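Local coordinates for protein beta-1,4-mannanase (Caldicellulosiruptor saccharolyticus, PDB 1PMH) that binds mannohexaose, and probably mannan chains, through a family 27 carbohydrate-binding module, probably directing the attached beta-1,4-mannanase to its polysaccharide, at residues 8-20 with 34-48. Sequence-based numbering, arbitrary orientation.
With CA (calcium ion), chain C; EDO (1,2-ethanediol), chain G.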
ATOM      1  N   VAL A   8     -13.197  -4.152   1.332  1.00 18.52           N
ATOM      2  CA  VAL A   8     -12.152  -5.160   1.276  1.00 18.70           C
ATOM      3  C   VAL A   8     -11.529  -5.166  -0.119  1.00 18.15           C
ATOM      4  O   VAL A   8     -12.106  -5.655  -1.103  1.00 22.25           O
ATOM      5  CB  VAL A   8     -12.732  -6.560   1.557  1.00 20.20           C
ATOM      6  CG1 VAL A   8     -11.667  -7.618   1.520  1.00 22.87           C
ATOM      7  CG2 VAL A   8     -13.339  -6.533   2.960  1.00 23.60           C
ATOM      8  N   LEU A   9     -10.322  -4.621  -0.224  1.00 17.02           N
ATOM      9  CA  LEU A   9      -9.555  -4.537  -1.467  1.00 17.28           C
ATOM     10  C   LEU A   9      -8.491  -5.640  -1.404  1.00 17.34           C
ATOM     11  O   LEU A   9      -7.346  -5.445  -1.005  1.00 17.56           O
ATOM     12  CB  LEU A   9      -8.984  -3.136  -1.620  0.50 17.75           C
ATOM     13  CG  LEU A   9      -9.953  -1.975  -1.403  0.50 16.96           C
ATOM     14  CD1 LEU A   9      -9.289  -0.645  -1.691  0.50 20.56           C
ATOM     15  CD2 LEU A   9     -11.173  -2.126  -2.307  0.50 17.34           C
ATOM     16  N   ASP A  10      -8.936  -6.817  -1.823  1.00 18.04           N
ATOM     17  CA  ASP A  10      -8.157  -8.049  -1.735  1.00 19.26           C
ATOM     18  C   ASP A  10      -7.661  -8.563  -3.092  1.00 17.44           C
ATOM     19  O   ASP A  10      -6.977  -9.579  -3.141  1.00 18.28           O
ATOM     20  CB  ASP A  10      -8.896  -9.165  -1.000  1.00 20.19           C
ATOM     21  CG  ASP A  10     -10.198  -9.556  -1.631  1.00 22.22           C
ATOM     22  OD1 ASP A  10     -10.524  -9.097  -2.743  1.00 23.13           O
ATOM     23  OD2 ASP A  10     -10.934 -10.348  -0.992  1.00 27.72           O
ATOM     24  N   PHE A  11      -8.042  -7.880  -4.161  1.00 18.29           N
ATOM     25  CA  PHE A  11      -7.659  -8.172  -5.535  1.00 18.10           C
ATOM     26  C   PHE A  11      -8.201  -9.524  -5.998  1.00 18.97           C
ATOM     27  O   PHE A  11      -7.784 -10.008  -7.053  1.00 19.57           O
ATOM     28  CB  PHE A  11      -6.146  -8.017  -5.733  1.00 17.00           C
ATOM     29  CG  PHE A  11      -5.687  -6.684  -5.198  1.00 16.21           C
ATOM     30  CD1 PHE A  11      -5.950  -5.529  -5.928  1.00 17.30           C
ATOM     31  CD2 PHE A  11      -5.127  -6.571  -3.936  1.00 16.54           C
ATOM     32  CE1 PHE A  11      -5.666  -4.286  -5.407  1.00 17.08           C
ATOM     33  CE2 PHE A  11      -4.843  -5.302  -3.393  1.00 16.20           C
ATOM     34  CZ  PHE A  11      -5.098  -4.184  -4.129  1.00 16.02           C
ATOM     35  N   GLU A  12      -9.141 -10.130  -5.277  1.00 19.80           N
ATOM     36  CA  GLU A  12      -9.514 -11.504  -5.552  1.00 20.77           C
ATOM     37  C   GLU A  12     -10.399 -11.629  -6.783  1.00 22.99           C
ATOM     38  O   GLU A  12     -10.577 -12.736  -7.283  1.00 24.13           O
ATOM     39  CB  GLU A  12     -10.082 -12.180  -4.311  1.00 23.56           C
ATOM     40  CG  GLU A  12      -9.033 -12.432  -3.239  1.00 23.00           C
ATOM     41  CD  GLU A  12      -7.841 -13.221  -3.753  1.00 20.21           C
ATOM     42  OE1 GLU A  12      -7.992 -14.426  -4.159  1.00 22.51           O
ATOM     43  OE2 GLU A  12      -6.734 -12.638  -3.766  1.00 19.05           O
ATOM     44  N   ASP A  13     -10.902 -10.524  -7.311  1.00 23.54           N
ATOM     45  CA  ASP A  13     -11.519 -10.490  -8.638  1.00 24.59           C
ATOM     46  C   ASP A  13     -10.563 -10.500  -9.830  1.00 25.02           C
ATOM     47  O   ASP A  13     -10.978 -10.421 -10.992  1.00 27.48           O
ATOM     48  CB  ASP A  13     -12.555  -9.371  -8.754  1.00 26.58           C
ATOM     49  CG  ASP A  13     -11.949  -7.981  -8.761  0.50 28.83           C
ATOM     50  OD1 ASP A  13     -10.704  -7.824  -8.687  0.50 25.55           O
ATOM     51  OD2 ASP A  13     -12.711  -6.991  -8.849  0.50 34.20           O
ATOM     52  N   GLY A  14      -9.275 -10.584  -9.544  1.00 24.31           N
ATOM     53  CA  GLY A  14      -8.247 -10.600 -10.560  1.00 23.06           C
ATOM     54  C   GLY A  14      -8.042  -9.272 -11.252  1.00 21.01           C
ATOM     55  O   GLY A  14      -7.543  -9.227 -12.377  1.00 24.25           O
ATOM     56  N   THR A  15      -8.370  -8.178 -10.588  1.00 21.97           N
ATOM     57  CA  THR A  15      -8.177  -6.842 -11.114  1.00 20.39           C
ATOM     58  C   THR A  15      -7.385  -6.021 -10.121  1.00 19.52           C
ATOM     59  O   THR A  15      -7.297  -6.361  -8.948  1.00 19.49           O
ATOM     60  CB  THR A  15      -9.494  -6.113 -11.389  1.00 20.99           C
ATOM     61  OG1 THR A  15     -10.052  -5.578 -10.187  1.00 22.57           O
ATOM     62  CG2 THR A  15     -10.549  -6.950 -12.103  1.00 24.70           C
ATOM     63  N   VAL A  16      -6.898  -4.875 -10.593  1.00 19.37           N
ATOM     64  CA  VAL A  16      -6.230  -3.910  -9.737  1.00 18.48           C
ATOM     65  C   VAL A  16      -7.158  -3.070  -8.885  1.00 17.73           C
ATOM     66  O   VAL A  16      -6.682  -2.229  -8.129  1.00 17.95           O
ATOM     67  CB  VAL A  16      -5.275  -2.976 -10.509  1.00 18.86           C
ATOM     68  CG1 VAL A  16      -4.168  -3.754 -11.182  1.00 20.91           C
ATOM     69  CG2 VAL A  16      -6.008  -2.085 -11.487  1.00 20.71           C
HETATM   70  N   MSE A  17      -8.480  -3.249  -9.000  1.00 18.71           N
HETATM   71  CA  MSE A  17      -9.407  -2.567  -8.109  1.00 18.90           C
HETATM   72  C   MSE A  17      -9.179  -1.039  -8.055  1.00 17.93           C
HETATM   73  O   MSE A  17      -9.136  -0.419  -6.990  1.00 19.20           O
HETATM   74  CB  MSE A  17      -9.444  -3.164  -6.702  1.00 19.10           C
HETATM   75  CG  MSE A  17      -9.852  -4.603  -6.727  1.00 20.87           C
HETATM   76 SE   MSE A  17     -10.158  -5.261  -4.949  0.65 23.03          SE
HETATM   77  CE  MSE A  17     -11.370  -6.768  -5.396  1.00 30.17           C
ATOM     78  N   SER A  18      -8.987  -0.521  -9.255  1.00 19.64           N
ATOM     79  CA  SER A  18      -8.838   0.909  -9.443  1.00 20.40           C
ATOM     80  C   SER A  18      -7.534   1.517  -8.961  1.00 18.51           C
ATOM     81  O   SER A  18      -7.324   2.696  -9.148  1.00 20.74           O
ATOM     82  CB  SER A  18     -10.054   1.708  -8.903  1.00 22.60           C
ATOM     83  OG  SER A  18     -11.235   1.257  -9.562  0.70 24.80           O
ATOM     84  N   PHE A  19      -6.627   0.725  -8.458  1.00 17.06           N
ATOM     85  CA  PHE A  19      -5.328   1.269  -8.079  1.00 16.69           C
ATOM     86  C   PHE A  19      -4.539   1.691  -9.286  1.00 16.76           C
ATOM     87  O   PHE A  19      -4.450   0.969 -10.280  1.00 20.93           O
ATOM     88  CB  PHE A  19      -4.511   0.284  -7.245  1.00 16.39           C
ATOM     89  CG  PHE A  19      -4.926   0.174  -5.808  1.00 16.06           C
ATOM     90  CD1 PHE A  19      -5.952  -0.642  -5.374  1.00 16.89           C
ATOM     91  CD2 PHE A  19      -4.224   0.857  -4.862  1.00 18.77           C
ATOM     92  CE1 PHE A  19      -6.263  -0.691  -4.019  1.00 17.68           C
ATOM     93  CE2 PHE A  19      -4.512   0.713  -3.531  1.00 20.59           C
ATOM     94  CZ  PHE A  19      -5.531  -0.060  -3.123  1.00 18.99           C
ATOM     95  N   GLY A  20      -3.904   2.836  -9.212  1.00 16.94           N
ATOM     96  CA  GLY A  20      -3.075   3.364 -10.285  1.00 16.92           C
ATOM     97  C   GLY A  20      -2.557   4.712  -9.798  1.00 15.91           C
ATOM     98  O   GLY A  20      -2.411   4.958  -8.604  1.00 16.22           O
ATOM     99  N   SER A  34       0.250  -3.731 -11.481  1.00 17.37           N
ATOM    100  CA  SER A  34      -0.430  -4.871 -12.104  1.00 18.15           C
ATOM    101  C   SER A  34      -0.995  -5.790 -11.038  1.00 17.60           C
ATOM    102  O   SER A  34      -0.609  -5.722  -9.892  1.00 18.26           O
ATOM    103  CB  SER A  34       0.538  -5.621 -13.040  1.00 20.17           C
ATOM    104  OG  SER A  34       1.567  -6.253 -12.287  1.00 19.90           O
ATOM    105  N   VAL A  35      -1.885  -6.682 -11.466  1.00 18.39           N
ATOM    106  CA  VAL A  35      -2.394  -7.734 -10.595  1.00 18.76           C
ATOM    107  C   VAL A  35      -1.514  -8.955 -10.865  1.00 19.19           C
ATOM    108  O   VAL A  35      -1.219  -9.266 -11.998  1.00 23.75           O
ATOM    109  CB  VAL A  35      -3.920  -7.923 -10.737  1.00 23.50           C
ATOM    110  CG1 VAL A  35      -4.325  -8.324 -12.158  1.00 31.13           C
ATOM    111  CG2 VAL A  35      -4.460  -8.842  -9.671  1.00 24.53           C
ATOM    112  N   SER A  36      -1.144  -9.635  -9.801  1.00 17.95           N
ATOM    113  CA  SER A  36      -0.218 -10.739  -9.873  1.00 19.05           C
ATOM    114  C   SER A  36      -0.701 -11.956  -9.100  1.00 18.26           C
ATOM    115  O   SER A  36      -1.285 -11.820  -8.044  1.00 18.04           O
ATOM    116  CB  SER A  36       1.129 -10.252  -9.312  1.00 18.49           C
ATOM    117  OG  SER A  36       2.137 -11.241  -9.254  1.00 20.30           O
ATOM    118  N   GLN A  37      -0.285 -13.109  -9.604  1.00 18.58           N
ATOM    119  CA  GLN A  37      -0.423 -14.410  -8.915  1.00 18.77           C
ATOM    120  C   GLN A  37       0.860 -14.865  -8.255  1.00 18.56           C
ATOM    121  O   GLN A  37       0.938 -16.007  -7.830  1.00 19.46           O
ATOM    122  CB  GLN A  37      -0.988 -15.504  -9.871  1.00 19.58           C
ATOM    123  CG  GLN A  37      -2.404 -15.153 -10.299  1.00 20.56           C
ATOM    124  CD  GLN A  37      -2.959 -16.200 -11.251  1.00 24.60           C
ATOM    125  OE1 GLN A  37      -2.930 -17.415 -10.979  1.00 31.88           O
ATOM    126  NE2 GLN A  37      -3.377 -15.772 -12.401  1.00 26.50           N
ATOM    127  N   ASP A  38       1.856 -13.986  -8.124  1.00 18.11           N
ATOM    128  CA  ASP A  38       3.117 -14.419  -7.545  1.00 18.70           C
ATOM    129  C   ASP A  38       3.025 -14.955  -6.136  1.00 18.98           C
ATOM    130  O   ASP A  38       3.821 -15.818  -5.756  1.00 20.55           O
ATOM    131  CB  ASP A  38       4.131 -13.264  -7.533  1.00 19.16           C
ATOM    132  CG  ASP A  38       4.606 -12.849  -8.929  1.00 20.12           C
ATOM    133  OD1 ASP A  38       4.348 -13.561  -9.923  1.00 22.60           O
ATOM    134  OD2 ASP A  38       5.154 -11.718  -9.021  1.00 20.72           O
ATOM    135  N   LEU A  39       2.083 -14.441  -5.359  1.00 17.37           N
ATOM    136  CA  LEU A  39       1.877 -14.792  -3.962  1.00 17.21           C
ATOM    137  C   LEU A  39       0.723 -15.806  -3.805  1.00 17.53           C
ATOM    138  O   LEU A  39       0.212 -15.940  -2.709  1.00 18.08           O
ATOM    139  CB  LEU A  39       1.698 -13.561  -3.083  1.00 16.07           C
ATOM    140  CG  LEU A  39       2.764 -12.472  -3.249  1.00 17.59           C
ATOM    141  CD1 LEU A  39       2.466 -11.340  -2.330  1.00 17.69           C
ATOM    142  CD2 LEU A  39       4.150 -12.979  -2.997  1.00 21.30           C
ATOM    143  N   GLN A  40       0.260 -16.442  -4.876  1.00 18.68           N
ATOM    144  CA  GLN A  40      -0.933 -17.245  -4.794  1.00 19.87           C
ATOM    145  C   GLN A  40      -0.746 -18.319  -3.783  1.00 20.78           C
ATOM    146  O   GLN A  40       0.238 -19.019  -3.825  1.00 23.08           O
ATOM    147  CB  GLN A  40      -1.327 -17.754  -6.178  1.00 23.30           C
ATOM    148  CG  GLN A  40      -0.412 -18.732  -6.867  1.00 31.81           C
ATOM    149  CD  GLN A  40      -0.903 -19.053  -8.289  0.90 37.56           C
ATOM    150  OE1 GLN A  40      -0.090 -19.256  -9.197  0.90 44.66           O
ATOM    151  NE2 GLN A  40      -2.221 -19.062  -8.489  0.90 29.41           N
ATOM    152  N   ARG A  41      -1.751 -18.461  -2.934  1.00 20.37           N
ATOM    153  CA  ARG A  41      -1.716 -19.409  -1.862  1.00 21.03           C
ATOM    154  C   ARG A  41      -3.140 -19.722  -1.422  1.00 19.55           C
ATOM    155  O   ARG A  41      -4.057 -19.179  -1.996  1.00 20.70           O
ATOM    156  CB  ARG A  41      -0.818 -18.895  -0.788  1.00 23.45           C
ATOM    157  CG  ARG A  41      -1.301 -17.621  -0.180  1.00 19.81           C
ATOM    158  CD  ARG A  41      -0.145 -16.967   0.615  1.00 22.43           C
ATOM    159  NE  ARG A  41      -0.464 -15.744   1.320  1.00 24.12           N
ATOM    160  CZ  ARG A  41      -0.478 -14.528   0.801  1.00 21.35           C
ATOM    161  NH1 ARG A  41      -0.298 -14.402  -0.491  1.00 21.81           N
ATOM    162  NH2 ARG A  41      -0.781 -13.452   1.541  1.00 20.57           N
ATOM    163  N   PRO A  42      -3.364 -20.621  -0.461  1.00 21.00           N
ATOM    164  CA  PRO A  42      -4.746 -21.048  -0.187  1.00 20.41           C
ATOM    165  C   PRO A  42      -5.639 -19.860   0.152  1.00 22.02           C
ATOM    166  O   PRO A  42      -5.354 -19.055   1.034  1.00 25.22           O
ATOM    167  CB  PRO A  42      -4.567 -22.070   0.942  1.00 24.76           C
ATOM    168  CG  PRO A  42      -3.207 -22.597   0.672  1.00 23.73           C
ATOM    169  CD  PRO A  42      -2.375 -21.419   0.279  1.00 21.48           C
ATOM    170  N   GLY A  43      -6.725 -19.734  -0.603  1.00 24.47           N
ATOM    171  CA  GLY A  43      -7.709 -18.700  -0.378  1.00 25.59           C
ATOM    172  C   GLY A  43      -7.243 -17.305  -0.739  1.00 23.43           C
ATOM    173  O   GLY A  43      -7.927 -16.359  -0.410  1.00 26.90           O
ATOM    174  N   ASN A  44      -6.125 -17.159  -1.441  1.00 21.70           N
ATOM    175  CA  ASN A  44      -5.593 -15.834  -1.732  1.00 18.99           C
ATOM    176  C   ASN A  44      -4.758 -15.912  -2.998  1.00 18.67           C
ATOM    177  O   ASN A  44      -3.572 -16.191  -2.983  1.00 19.48           O
ATOM    178  CB  ASN A  44      -4.749 -15.341  -0.588  1.00 19.06           C
ATOM    179  CG  ASN A  44      -4.349 -13.890  -0.798  1.00 18.30           C
ATOM    180  OD1 ASN A  44      -4.563 -13.333  -1.882  1.00 18.29           O
ATOM    181  ND2 ASN A  44      -3.705 -13.295   0.180  1.00 19.90           N
ATOM    182  N   LYS A  45      -5.446 -15.716  -4.116  1.00 19.03           N
ATOM    183  CA  LYS A  45      -4.855 -15.951  -5.433  1.00 20.16           C
ATOM    184  C   LYS A  45      -4.092 -14.759  -6.028  1.00 18.71           C
ATOM    185  O   LYS A  45      -3.099 -14.951  -6.744  1.00 19.65           O
ATOM    186  CB  LYS A  45      -5.932 -16.337  -6.438  1.00 21.76           C
ATOM    187  CG  LYS A  45      -5.459 -16.722  -7.825  1.00 24.28           C
ATOM    188  CD  LYS A  45      -6.629 -17.395  -8.505  1.00 29.64           C
ATOM    189  CE  LYS A  45      -6.350 -17.885  -9.879  1.00 30.77           C
ATOM    190  NZ  LYS A  45      -7.437 -18.864 -10.269  0.75 33.50           N
ATOM    191  N   TYR A  46      -4.536 -13.545  -5.694  1.00 17.37           N
ATOM    192  CA  TYR A  46      -4.034 -12.348  -6.347  1.00 16.98           C
ATOM    193  C   TYR A  46      -3.527 -11.305  -5.370  1.00 16.29           C
ATOM    194  O   TYR A  46      -4.058 -11.151  -4.279  1.00 16.83           O
ATOM    195  CB  TYR A  46      -5.135 -11.676  -7.188  1.00 17.91           C
ATOM    196  CG  TYR A  46      -5.726 -12.521  -8.315  1.00 19.63           C
ATOM    197  CD1 TYR A  46      -5.071 -12.661  -9.534  1.00 20.09           C
ATOM    198  CD2 TYR A  46      -6.943 -13.163  -8.149  1.00 20.22           C
ATOM    199  CE1 TYR A  46      -5.622 -13.442 -10.574  1.00 23.34           C
ATOM    200  CE2 TYR A  46      -7.518 -13.918  -9.176  1.00 22.01           C
ATOM    201  CZ  TYR A  46      -6.849 -14.043 -10.363  1.00 24.31           C
ATOM    202  OH  TYR A  46      -7.392 -14.778 -11.389  1.00 29.65           O
ATOM    203  N   ALA A  47      -2.570 -10.497  -5.808  1.00 15.91           N
ATOM    204  CA  ALA A  47      -2.054  -9.358  -5.070  1.00 16.05           C
ATOM    205  C   ALA A  47      -1.714  -8.265  -6.053  1.00 15.06           C
ATOM    206  O   ALA A  47      -1.543  -8.514  -7.237  1.00 17.41           O
ATOM    207  CB  ALA A  47      -0.851  -9.756  -4.245  1.00 16.98           C
ATOM    208  N   LEU A  48      -1.591  -7.049  -5.537  1.00 14.95           N
ATOM    209  CA  LEU A  48      -1.179  -5.910  -6.317  1.00 15.12           C
ATOM    210  C   LEU A  48       0.317  -5.854  -6.357  1.00 14.83           C
ATOM    211  O   LEU A  48       0.956  -5.687  -5.332  1.00 17.51           O
ATOM    212  CB  LEU A  48      -1.803  -4.637  -5.776  1.00 15.11           C
ATOM    213  CG  LEU A  48      -1.694  -3.397  -6.675  1.00 15.58           C
ATOM    214  CD1 LEU A  48      -2.635  -3.527  -7.854  1.00 17.27           C
ATOM    215  CD2 LEU A  48      -1.957  -2.151  -5.877  1.00 16.67           C
TER
HETATM  216 CA    CA C 300      -5.411 -11.192  -2.440  1.00 16.50          CA
HETATM  217  C1  EDO G 404      -6.299   5.990  -8.752  1.00 34.89           C
HETATM  218  O1  EDO G 404      -6.519   7.115  -7.918  1.00 22.39           O
HETATM  219  C2  EDO G 404      -7.499   5.533  -9.567  1.00 28.00           C
HETATM  220  O2  EDO G 404      -8.561   4.965  -8.838  1.00 25.71           O
HETATM  221  O   HOH W   1     -10.168 -15.843  -2.944  1.00 37.42           O
HETATM  222  O   HOH W   2      -6.597 -11.594  -0.485  1.00 18.40           O
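The carboxylate of E12 joins the loop 10-19 to K45 and Y46, just after the type II turn R41-N44, in two ways at once. OE1 accepts the backbone N of K45 (2.9 Å, N-H...O angle 166°) and OE2 that of Y46, both on the syn side and some 20° out of the carboxylate plane. OE2 also binds the calcium ion at 2.4 Å, so metal and amides together fix the rotation of the group; the chain, bent at chi2 (-55°), curls back to reach them. D10 O, N44 OD1, Y46 O and a water bind the same calcium, and D176 of strand 172-181 completes the site. The carboxylate of E12 and the amide of N44 stand nearly perpendicular, at 86°; their oxygens OE2 and OD1, 3.0 Å apart, are adjacent ligands of the calcium.

Beside the metal, Y46 lays its ring over the type I turn F11-G14: G14 CA sits above the ring centre, 3.5 Å from the centroid, a CH-pi contact, while K45 CG covers the opposite face. A CB on G14 would crowd Y46 CZ, and the positive phi there by itself favours glycine. With an alanine at Y46, G14 CA and K45 CG would probably lose the ring between them, opening a gap beside the turn.

The tightly packed part is apolar. L48, with CG anti to the backbone N (chi1 -168°), puts CB over one face of the F11 ring, 3.8 Å from its centroid, and splits its methyls: CD1 to V16 CG1, CD2 off-centre on the F19 ring. Toward solvent the contact thins: the partly exposed side chains of V16 and V35 come no closer than 4.2 Å (V16 CG1 to V35 CB), and a water on E12 OE1 reaches G43 O only weakly.

In this jellyroll beta-sandwich, strands 30-36 and 47-53 pair antiparallel, and 47-53 pairs with 172-181; F19 leads across to strand 61-68 of the other sheet, touching L65 and T67.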